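Local atomic coordinates of trans-4-hydroxy-L-proline dehydratase (Clostridioides difficile 70-100-2010, PDB entry 6VXC), a protein that dehydrates trans-4-hydroxy-L-proline to delta(1)-pyrroline-5-carboxylate by glycyl radical chemistry, a step in the anaerobic breakdown of hydroxyproline. Residues F169-A177 against A343-E353; G99-C107 against G289-W297. All blocks are in the same frame, centred on the assembly; numbering follows the deposited sequence.

Interaction 1: residues F169-A177 against A343-E353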
loop_
_atom_site.group_PDB
_atom_site.type_symbol
_atom_site.label_atom_id
_atom_site.label_comp_id
_atom_site.label_asym_id
_atom_site.label_seq_id
_atom_site.Cartn_x
_atom_site.Cartn_y
_atom_site.Cartn_z
ATOM N N PHE A 169 -1.453 -1.973 18.195
ATOM C CA PHE A 169 -0.901 -2.241 16.876
ATOM C C PHE A 169 -1.976 -2.943 16.063
ATOM O O PHE A 169 -3.019 -3.326 16.592
ATOM C CB PHE A 169 0.400 -3.050 16.963
ATOM C CG PHE A 169 0.282 -4.385 17.696
ATOM C CD1 PHE A 169 -0.317 -5.483 17.085
ATOM C CD2 PHE A 169 0.823 -4.550 18.962
ATOM C CE1 PHE A 169 -0.388 -6.729 17.741
ATOM C CE2 PHE A 169 0.750 -5.788 19.636
ATOM C CZ PHE A 169 0.139 -6.878 19.022
ATOM N N THR A 170 -1.727 -3.087 14.763
ATOM C CA THR A 170 -2.639 -3.817 13.890
ATOM C C THR A 170 -1.914 -5.036 13.329
ATOM O O THR A 170 -0.724 -5.230 13.563
ATOM C CB THR A 170 -3.180 -2.945 12.742
ATOM O OG1 THR A 170 -2.131 -2.711 11.794
ATOM C CG2 THR A 170 -3.730 -1.588 13.246
ATOM N N GLU A 171 -2.643 -5.849 12.570
ATOM C CA GLU A 171 -2.124 -7.097 12.010
ATOM C C GLU A 171 -2.516 -7.208 10.538
ATOM O O GLU A 171 -3.684 -7.433 10.217
ATOM C CB GLU A 171 -2.646 -8.309 12.783
ATOM C CG GLU A 171 -2.222 -9.614 12.135
ATOM C CD GLU A 171 -0.751 -9.634 11.797
ATOM O OE1 GLU A 171 0.062 -9.347 12.695
ATOM O OE2 GLU A 171 -0.401 -9.932 10.644
ATOM N N PHE A 172 -1.530 -7.093 9.651
ATOM C CA PHE A 172 -1.822 -7.006 8.225
ATOM C C PHE A 172 -2.326 -8.318 7.640
ATOM O O PHE A 172 -3.068 -8.303 6.656
ATOM C CB PHE A 172 -0.578 -6.540 7.471
ATOM C CG PHE A 172 -0.626 -5.098 7.073
ATOM C CD1 PHE A 172 -1.117 -4.143 7.959
ATOM C CD2 PHE A 172 -0.236 -4.701 5.808
ATOM C CE1 PHE A 172 -1.195 -2.809 7.595
ATOM C CE2 PHE A 172 -0.304 -3.360 5.439
ATOM C CZ PHE A 172 -0.798 -2.414 6.341
ATOM N N MET A 173 -1.978 -9.462 8.229
ATOM C CA MET A 173 -2.306 -10.726 7.582
ATOM C C MET A 173 -3.589 -11.365 8.123
ATOM O O MET A 173 -3.858 -12.534 7.834
ATOM C CB MET A 173 -1.126 -11.698 7.685
ATOM C CG MET A 173 -0.248 -11.711 6.438
ATOM S SD MET A 173 0.399 -10.054 6.031
ATOM C CE MET A 173 1.660 -9.853 7.276
ATOM N N GLU A 174 -4.419 -10.609 8.848
ATOM C CA GLU A 174 -5.644 -11.202 9.373
ATOM C C GLU A 174 -6.703 -11.406 8.296
ATOM O O GLU A 174 -7.517 -12.324 8.408
ATOM C CB GLU A 174 -6.215 -10.365 10.524
ATOM C CG GLU A 174 -6.683 -8.949 10.180
ATOM C CD GLU A 174 -7.644 -8.401 11.232
ATOM O OE1 GLU A 174 -7.242 -7.488 11.999
ATOM O OE2 GLU A 174 -8.793 -8.912 11.301
ATOM N N GLN A 175 -6.757 -10.536 7.287
ATOM C CA GLN A 175 -7.767 -10.637 6.239
ATOM C C GLN A 175 -7.190 -10.602 4.832
ATOM O O GLN A 175 -7.961 -10.603 3.866
ATOM C CB GLN A 175 -8.787 -9.511 6.380
ATOM C CG GLN A 175 -9.658 -9.613 7.626
ATOM C CD GLN A 175 -10.490 -8.383 7.815
ATOM O OE1 GLN A 175 -11.062 -7.861 6.852
ATOM N NE2 GLN A 175 -10.566 -7.895 9.053
ATOM N N ARG A 176 -5.873 -10.520 4.692
ATOM C CA ARG A 176 -5.225 -10.422 3.397
ATOM C C ARG A 176 -3.912 -11.171 3.457
ATOM O O ARG A 176 -3.360 -11.402 4.536
ATOM C CB ARG A 176 -4.970 -8.960 2.967
ATOM C CG ARG A 176 -6.203 -8.085 2.991
ATOM C CD ARG A 176 -5.960 -6.741 2.343
ATOM N NE ARG A 176 -6.030 -6.835 0.894
ATOM C CZ ARG A 176 -5.949 -5.796 0.073
ATOM N NH1 ARG A 176 -5.789 -4.568 0.567
ATOM N NH2 ARG A 176 -6.042 -5.988 -1.231
ATOM N N ALA A 177 -3.410 -11.522 2.276
ATOM C CA ALA A 177 -2.119 -12.161 2.128
ATOM C C ALA A 177 -1.001 -11.122 2.101
ATOM O O ALA A 177 -1.232 -9.951 1.776
ATOM C CB ALA A 177 -2.089 -12.994 0.851
ATOM N N ALA A 343 -10.089 -2.835 -3.917
ATOM C CA ALA A 343 -9.570 -3.724 -2.891
ATOM C C ALA A 343 -10.733 -4.540 -2.331
ATOM O O ALA A 343 -11.772 -3.966 -2.002
ATOM C CB ALA A 343 -8.887 -2.920 -1.781
ATOM N N PRO A 344 -10.620 -5.865 -2.253
ATOM C CA PRO A 344 -11.752 -6.657 -1.771
ATOM C C PRO A 344 -12.171 -6.235 -0.387
ATOM O O PRO A 344 -11.368 -5.684 0.392
ATOM C CB PRO A 344 -11.209 -8.096 -1.801
ATOM C CG PRO A 344 -10.208 -8.078 -2.902
ATOM C CD PRO A 344 -9.550 -6.713 -2.801
ATOM N N PRO A 345 -13.427 -6.481 -0.013
ATOM C CA PRO A 345 -13.996 -5.852 1.182
ATOM C C PRO A 345 -13.254 -6.206 2.465
ATOM O O PRO A 345 -12.843 -7.345 2.680
ATOM C CB PRO A 345 -15.436 -6.383 1.207
ATOM C CG PRO A 345 -15.384 -7.636 0.395
ATOM C CD PRO A 345 -14.385 -7.372 -0.679
ATOM N N LYS A 346 -13.093 -5.198 3.316
ATOM C CA LYS A 346 -12.488 -5.303 4.631
ATOM C C LYS A 346 -13.533 -5.074 5.717
ATOM O O LYS A 346 -14.503 -4.335 5.526
ATOM C CB LYS A 346 -11.365 -4.272 4.785
ATOM C CG LYS A 346 -10.359 -4.232 3.634
ATOM C CD LYS A 346 -9.806 -2.797 3.458
ATOM C CE LYS A 346 -8.927 -2.680 2.223
ATOM N NZ LYS A 346 -8.662 -1.272 1.822
ATOM N N VAL A 347 -13.308 -5.682 6.879
ATOM C CA VAL A 347 -14.135 -5.458 8.054
ATOM C C VAL A 347 -13.220 -5.232 9.244
ATOM O O VAL A 347 -12.002 -5.383 9.159
ATOM C CB VAL A 347 -15.108 -6.623 8.335
ATOM C CG1 VAL A 347 -16.132 -6.745 7.219
ATOM C CG2 VAL A 347 -14.342 -7.947 8.548
ATOM N N GLY A 348 -13.830 -4.835 10.355
ATOM C CA GLY A 348 -13.089 -4.721 11.601
ATOM C C GLY A 348 -11.902 -3.787 11.490
ATOM O O GLY A 348 -11.967 -2.729 10.854
ATOM N N ILE A 349 -10.792 -4.193 12.112
ATOM C CA ILE A 349 -9.615 -3.330 12.200
ATOM C C ILE A 349 -8.985 -3.103 10.822
ATOM O O ILE A 349 -8.444 -2.030 10.544
ATOM C CB ILE A 349 -8.587 -3.906 13.190
ATOM C CG1 ILE A 349 -9.221 -4.168 14.566
ATOM C CG2 ILE A 349 -7.396 -2.962 13.308
ATOM C CD1 ILE A 349 -9.803 -2.945 15.202
ATOM N N THR A 350 -9.003 -4.121 9.960
ATOM C CA THR A 350 -8.424 -3.961 8.632
ATOM C C THR A 350 -9.063 -2.792 7.892
ATOM O O THR A 350 -8.374 -2.032 7.208
ATOM C CB THR A 350 -8.572 -5.255 7.832
ATOM O OG1 THR A 350 -7.989 -6.339 8.570
ATOM C CG2 THR A 350 -7.870 -5.119 6.467
ATOM N N LEU A 351 -10.381 -2.644 7.995
ATOM C CA LEU A 351 -11.040 -1.497 7.379
ATOM C C LEU A 351 -10.592 -0.190 8.029
ATOM O O LEU A 351 -10.257 0.778 7.334
ATOM C CB LEU A 351 -12.556 -1.687 7.458
ATOM C CG LEU A 351 -13.582 -0.801 6.746
ATOM C CD1 LEU A 351 -13.915 0.423 7.545
ATOM C CD2 LEU A 351 -13.189 -0.457 5.295
ATOM N N LYS A 352 -10.544 -0.155 9.361
ATOM C CA LYS A 352 -10.180 1.075 10.061
ATOM C C LYS A 352 -8.793 1.548 9.650
ATOM O O LYS A 352 -8.542 2.756 9.544
ATOM C CB LYS A 352 -10.237 0.840 11.576
ATOM C CG LYS A 352 -11.621 0.497 12.132
ATOM C CD LYS A 352 -11.578 0.344 13.660
ATOM C CE LYS A 352 -12.961 0.454 14.279
ATOM N NZ LYS A 352 -12.893 0.900 15.699
ATOM N N GLU A 353 -7.877 0.612 9.405
ATOM C CA GLU A 353 -6.522 1.001 9.061
ATOM C C GLU A 353 -6.352 1.262 7.570
ATOM O O GLU A 353 -5.361 1.885 7.180
ATOM C CB GLU A 353 -5.506 -0.056 9.520
ATOM C CG GLU A 353 -5.626 -1.423 8.833
ATOM C CD GLU A 353 -4.723 -2.489 9.472
ATOM O OE1 GLU A 353 -3.550 -2.187 9.745
ATOM O OE2 GLU A 353 -5.180 -3.632 9.707
HETATM O O HOH W 1 -5.373 -5.443 11.938
HETATM O O HOH W 2 -5.734 -7.954 6.802
HETATM O O HOH W 3 -10.473 -7.102 12.458
HETATM O O HOH W 4 -12.254 -8.997 4.808
HETATM O O HOH W 5 -6.628 -1.362 0.130
#

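Interaction 2: residues G99-C107 against G289-W297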
loop_
_atom_site.group_PDB
_atom_site.type_symbol
_atom_site.label_atom_id
_atom_site.label_comp_id
_atom_site.label_asym_id
_atom_site.label_seq_id
_atom_site.Cartn_x
_atom_site.Cartn_y
_atom_site.Cartn_z
ATOM N N GLY A 99 -16.538 -5.326 -9.155
ATOM C CA GLY A 99 -16.927 -6.563 -8.495
ATOM C C GLY A 99 -15.720 -7.225 -7.866
ATOM O O GLY A 99 -14.782 -7.619 -8.563
ATOM N N ALA A 100 -15.724 -7.296 -6.548
ATOM C CA ALA A 100 -14.592 -7.884 -5.840
ATOM C C ALA A 100 -14.817 -9.377 -5.631
ATOM O O ALA A 100 -15.872 -9.773 -5.118
ATOM C CB ALA A 100 -14.384 -7.217 -4.485
ATOM N N PRO A 101 -13.868 -10.231 -5.990
ATOM C CA PRO A 101 -13.942 -11.627 -5.554
ATOM C C PRO A 101 -13.795 -11.707 -4.041
ATOM O O PRO A 101 -13.413 -10.743 -3.377
ATOM C CB PRO A 101 -12.756 -12.294 -6.254
ATOM C CG PRO A 101 -12.275 -11.298 -7.266
ATOM C CD PRO A 101 -12.646 -9.952 -6.750
ATOM N N THR A 102 -14.105 -12.886 -3.493
ATOM C CA THR A 102 -13.874 -13.175 -2.084
ATOM C C THR A 102 -12.829 -14.266 -1.936
ATOM O O THR A 102 -12.606 -15.076 -2.840
ATOM C CB THR A 102 -15.140 -13.625 -1.346
ATOM O OG1 THR A 102 -15.610 -14.850 -1.906
ATOM C CG2 THR A 102 -16.229 -12.578 -1.416
ATOM N N TYR A 103 -12.220 -14.301 -0.758
ATOM C CA TYR A 103 -11.053 -15.137 -0.494
ATOM C C TYR A 103 -11.246 -15.876 0.829
ATOM O O TYR A 103 -10.566 -15.596 1.820
ATOM C CB TYR A 103 -9.785 -14.280 -0.499
ATOM C CG TYR A 103 -9.569 -13.535 -1.817
ATOM C CD1 TYR A 103 -10.263 -12.365 -2.096
ATOM C CD2 TYR A 103 -8.706 -14.024 -2.787
ATOM C CE1 TYR A 103 -10.094 -11.692 -3.290
ATOM C CE2 TYR A 103 -8.526 -13.340 -4.003
ATOM C CZ TYR A 103 -9.224 -12.173 -4.241
ATOM O OH TYR A 103 -9.076 -11.474 -5.438
ATOM N N PRO A 104 -12.163 -16.849 0.871
ATOM C CA PRO A 104 -12.465 -17.535 2.143
ATOM C C PRO A 104 -11.334 -18.411 2.669
ATOM O O PRO A 104 -11.370 -18.784 3.847
ATOM C CB PRO A 104 -13.698 -18.376 1.798
ATOM C CG PRO A 104 -13.579 -18.628 0.326
ATOM C CD PRO A 104 -12.967 -17.372 -0.246
ATOM N N GLU A 105 -10.317 -18.725 1.858
ATOM C CA GLU A 105 -9.145 -19.405 2.395
ATOM C C GLU A 105 -8.362 -18.519 3.352
ATOM O O GLU A 105 -7.549 -19.030 4.132
ATOM C CB GLU A 105 -8.226 -19.883 1.272
ATOM C CG GLU A 105 -7.625 -18.755 0.427
ATOM C CD GLU A 105 -8.435 -18.478 -0.814
ATOM O OE1 GLU A 105 -7.954 -18.828 -1.915
ATOM O OE2 GLU A 105 -9.569 -17.972 -0.688
ATOM N N ILE A 106 -8.557 -17.205 3.265
ATOM C CA ILE A 106 -7.888 -16.240 4.124
ATOM C C ILE A 106 -8.858 -15.766 5.195
ATOM O O ILE A 106 -8.579 -15.878 6.388
ATOM C CB ILE A 106 -7.359 -15.046 3.310
ATOM C CG1 ILE A 106 -6.352 -15.515 2.259
ATOM C CG2 ILE A 106 -6.734 -13.998 4.243
ATOM C CD1 ILE A 106 -6.012 -14.431 1.242
ATOM N N CYS A 107 -9.995 -15.224 4.772
ATOM C CA CYS A 107 -11.037 -14.748 5.680
ATOM C C CYS A 107 -12.380 -15.192 5.125
ATOM O O CYS A 107 -12.828 -14.702 4.083
ATOM C CB CYS A 107 -11.004 -13.226 5.860
ATOM S SG CYS A 107 -12.287 -12.625 6.989
ATOM N N GLY A 289 -3.999 -12.330 -12.587
ATOM C CA GLY A 289 -3.561 -13.589 -12.036
ATOM C C GLY A 289 -3.145 -13.517 -10.581
ATOM O O GLY A 289 -3.687 -14.259 -9.750
ATOM N N VAL A 290 -2.189 -12.643 -10.248
ATOM C CA VAL A 290 -1.649 -12.675 -8.884
ATOM C C VAL A 290 -2.661 -12.149 -7.883
ATOM O O VAL A 290 -2.653 -12.555 -6.712
ATOM C CB VAL A 290 -0.309 -11.927 -8.789
ATOM C CG1 VAL A 290 0.745 -12.625 -9.665
ATOM C CG2 VAL A 290 -0.474 -10.423 -9.152
ATOM N N THR A 291 -3.555 -11.260 -8.303
ATOM C CA THR A 291 -4.543 -10.746 -7.362
ATOM C C THR A 291 -5.780 -11.625 -7.261
ATOM O O THR A 291 -6.631 -11.363 -6.411
ATOM C CB THR A 291 -4.951 -9.298 -7.705
ATOM O OG1 THR A 291 -5.584 -9.255 -8.983
ATOM C CG2 THR A 291 -3.728 -8.381 -7.693
ATOM N N THR A 292 -5.929 -12.635 -8.112
ATOM C CA THR A 292 -6.940 -13.649 -7.855
ATOM C C THR A 292 -6.360 -14.935 -7.285
ATOM O O THR A 292 -7.109 -15.715 -6.701
ATOM C CB THR A 292 -7.773 -13.954 -9.117
ATOM O OG1 THR A 292 -6.928 -14.335 -10.202
ATOM C CG2 THR A 292 -8.657 -12.764 -9.502
ATOM N N GLU A 293 -5.056 -15.169 -7.432
ATOM C CA GLU A 293 -4.383 -16.223 -6.679
ATOM C C GLU A 293 -4.576 -16.029 -5.172
ATOM O O GLU A 293 -4.945 -16.966 -4.457
ATOM C CB GLU A 293 -2.891 -16.242 -7.047
ATOM C CG GLU A 293 -2.025 -17.149 -6.185
ATOM C CD GLU A 293 -0.569 -17.313 -6.690
ATOM O OE1 GLU A 293 0.159 -16.302 -6.845
ATOM O OE2 GLU A 293 -0.148 -18.481 -6.913
ATOM N N LEU A 294 -4.348 -14.811 -4.681
ATOM C CA LEU A 294 -4.523 -14.462 -3.278
ATOM C C LEU A 294 -4.951 -13.004 -3.192
ATOM O O LEU A 294 -4.678 -12.215 -4.092
ATOM C CB LEU A 294 -3.233 -14.666 -2.482
ATOM C CG LEU A 294 -2.798 -16.109 -2.220
ATOM C CD1 LEU A 294 -1.334 -16.137 -1.809
ATOM C CD2 LEU A 294 -3.703 -16.785 -1.187
ATOM N N ASN A 295 -5.585 -12.643 -2.073
ATOM C CA ASN A 295 -5.975 -11.251 -1.804
ATOM C C ASN A 295 -4.775 -10.498 -1.230
ATOM O O ASN A 295 -4.689 -10.224 -0.030
ATOM C CB ASN A 295 -7.155 -11.187 -0.844
ATOM C CG ASN A 295 -7.568 -9.755 -0.538
ATOM O OD1 ASN A 295 -7.124 -8.819 -1.206
ATOM N ND2 ASN A 295 -8.459 -9.579 0.440
ATOM N N ILE A 296 -3.839 -10.123 -2.114
ATOM C CA ILE A 296 -2.555 -9.567 -1.681
ATOM C C ILE A 296 -2.674 -8.069 -1.409
ATOM O O ILE A 296 -3.397 -7.354 -2.099
ATOM C CB ILE A 296 -1.453 -9.864 -2.722
ATOM C CG1 ILE A 296 -1.936 -9.500 -4.135
ATOM C CG2 ILE A 296 -1.007 -11.311 -2.623
ATOM C CD1 ILE A 296 -0.913 -9.721 -5.216
ATOM N N TRP A 297 -1.986 -7.609 -0.365
ATOM C CA TRP A 297 -1.901 -6.184 -0.065
ATOM C C TRP A 297 -1.369 -5.408 -1.264
ATOM O O TRP A 297 -0.408 -5.824 -1.909
ATOM C CB TRP A 297 -0.998 -5.948 1.151
ATOM C CG TRP A 297 -1.709 -6.105 2.466
ATOM C CD1 TRP A 297 -1.620 -7.156 3.337
ATOM C CD2 TRP A 297 -2.627 -5.174 3.051
ATOM N NE1 TRP A 297 -2.428 -6.928 4.432
ATOM C CE2 TRP A 297 -3.058 -5.721 4.276
ATOM C CE3 TRP A 297 -3.129 -3.929 2.652
ATOM C CZ2 TRP A 297 -3.961 -5.065 5.105
ATOM C CZ3 TRP A 297 -4.027 -3.275 3.483
ATOM C CH2 TRP A 297 -4.435 -3.850 4.692
#

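Interaction 1: residues F169-A177 against A343-E353
The side-chain amide of Gln175 pairs with the backbone of Val347, OE1 accepting from Val347 N at 3.1 Å while NE2 gives to Val347 O at 2.9 Å. The first bond lies on a lone pair of OE1; the second comes from above the Val347 carbonyl plane. A glutamine suits this place because its amide offers a donor and an acceptor side by side, matching the N-H and C=O of one residue. Its other N-H goes to Glu174 OE2 at 3.0 Å, fixing the amide's rotation. At the other end, Thr170 OG1 donates to Glu353 OE1 at 2.5 Å, on the syn side but 30° out of the carboxylate plane; lying between backbone N and carbonyl carbon (chi1 72°) turns the hydroxyl to Glu353. The same OE1 meets the Phe172 ring edge. Arg176, salt-bridged to Asp359, lays its guanidinium near Pro344 CD and Lys346 CE.

Farther out, water 1 accepts from Glu171 N, within bonding distance of Glu174 OE1 and Glu353 OE2. Arg149 and Tyr164 hold Glu174. The Phe172 side chain lies about 7 Å from that of Glu456, the probable proton acceptor, consistent with a place beside the active site of a glycyl radical enzyme.

Interaction 2: residues G99-C107 against G289-W297
Tyr103 and Asn295 are brought together by their first torsions. With chi1 at -58°, the Tyr103 ring leans back beside its own backbone N and reaches across to the other segment, while chi1 of 179° in Asn295 sends the amide away from its backbone N and leaves the CB methylene facing the ring. That methylene sits over the centre of one ring face, 3.5 Å from CB to the Tyr103 centroid and 14° off the ring normal, a CH-pi contact.

At the far end of the ring, Tyr103 OH donates to Thr291 O at 2.6 Å, in the carbonyl plane. The acceptor belongs to the last turn of helix 276-293; Leu294 leaves helical geometry, so the amide of Asn295 does not come back to this carbonyl, and the phenol takes it instead. Tyrosine suits the position by joining a broad apolar face to a hydroxyl at a suitable reach. Asn295 is the centre of an inverse gamma turn, closed by a weak bond from Ile296 N to Leu294 O. On the Tyr103 side, the carbonyl takes both Ile106 N and Cys107 N at 3.0 Å, a tight turn that brings Ile106 round to add an apolar contact, CD1 to Leu294 CD2 at 4.1 Å. The Asn295 OD1 is bonded to Arg176.

Pro101 approaches Thr292; the short strand 99-101 runs parallel to strand 42-44. Helix 46-58 lies against the same loop, where Arg47 salt-bridges Glu105 and bonds Thr292 O; Arg68 of helix 64-78 also meets Glu105 while packing on Leu294. Helix 542-546 covers Val290, Glu293 and Ile296, so the end of helix 276-293 is enclosed by helices as it meets the loop beyond strand 99-101.

From the N terminus the chain passes 99-107, then 169-177, then 289-297 and finally 343-353. Interaction 2 closes its loop when 289-297 returns to 99-107; by then 169-177 has already been laid down, and interaction 1 closes only later at 343-353. The two therefore cross instead of nesting, and each encloses a mostly helical span without strands. They also touch directly: Phe172 O and Trp297 NE1 lie 2.7 Å apart, and Ala177 N and Asn295 O 2.9 Å, both probable hydrogen bonds. Thus the loop that follows strand 99-101, the end of helix 276-293, the loop after helix 158-166 and helix 348-353 are tied into one buried region.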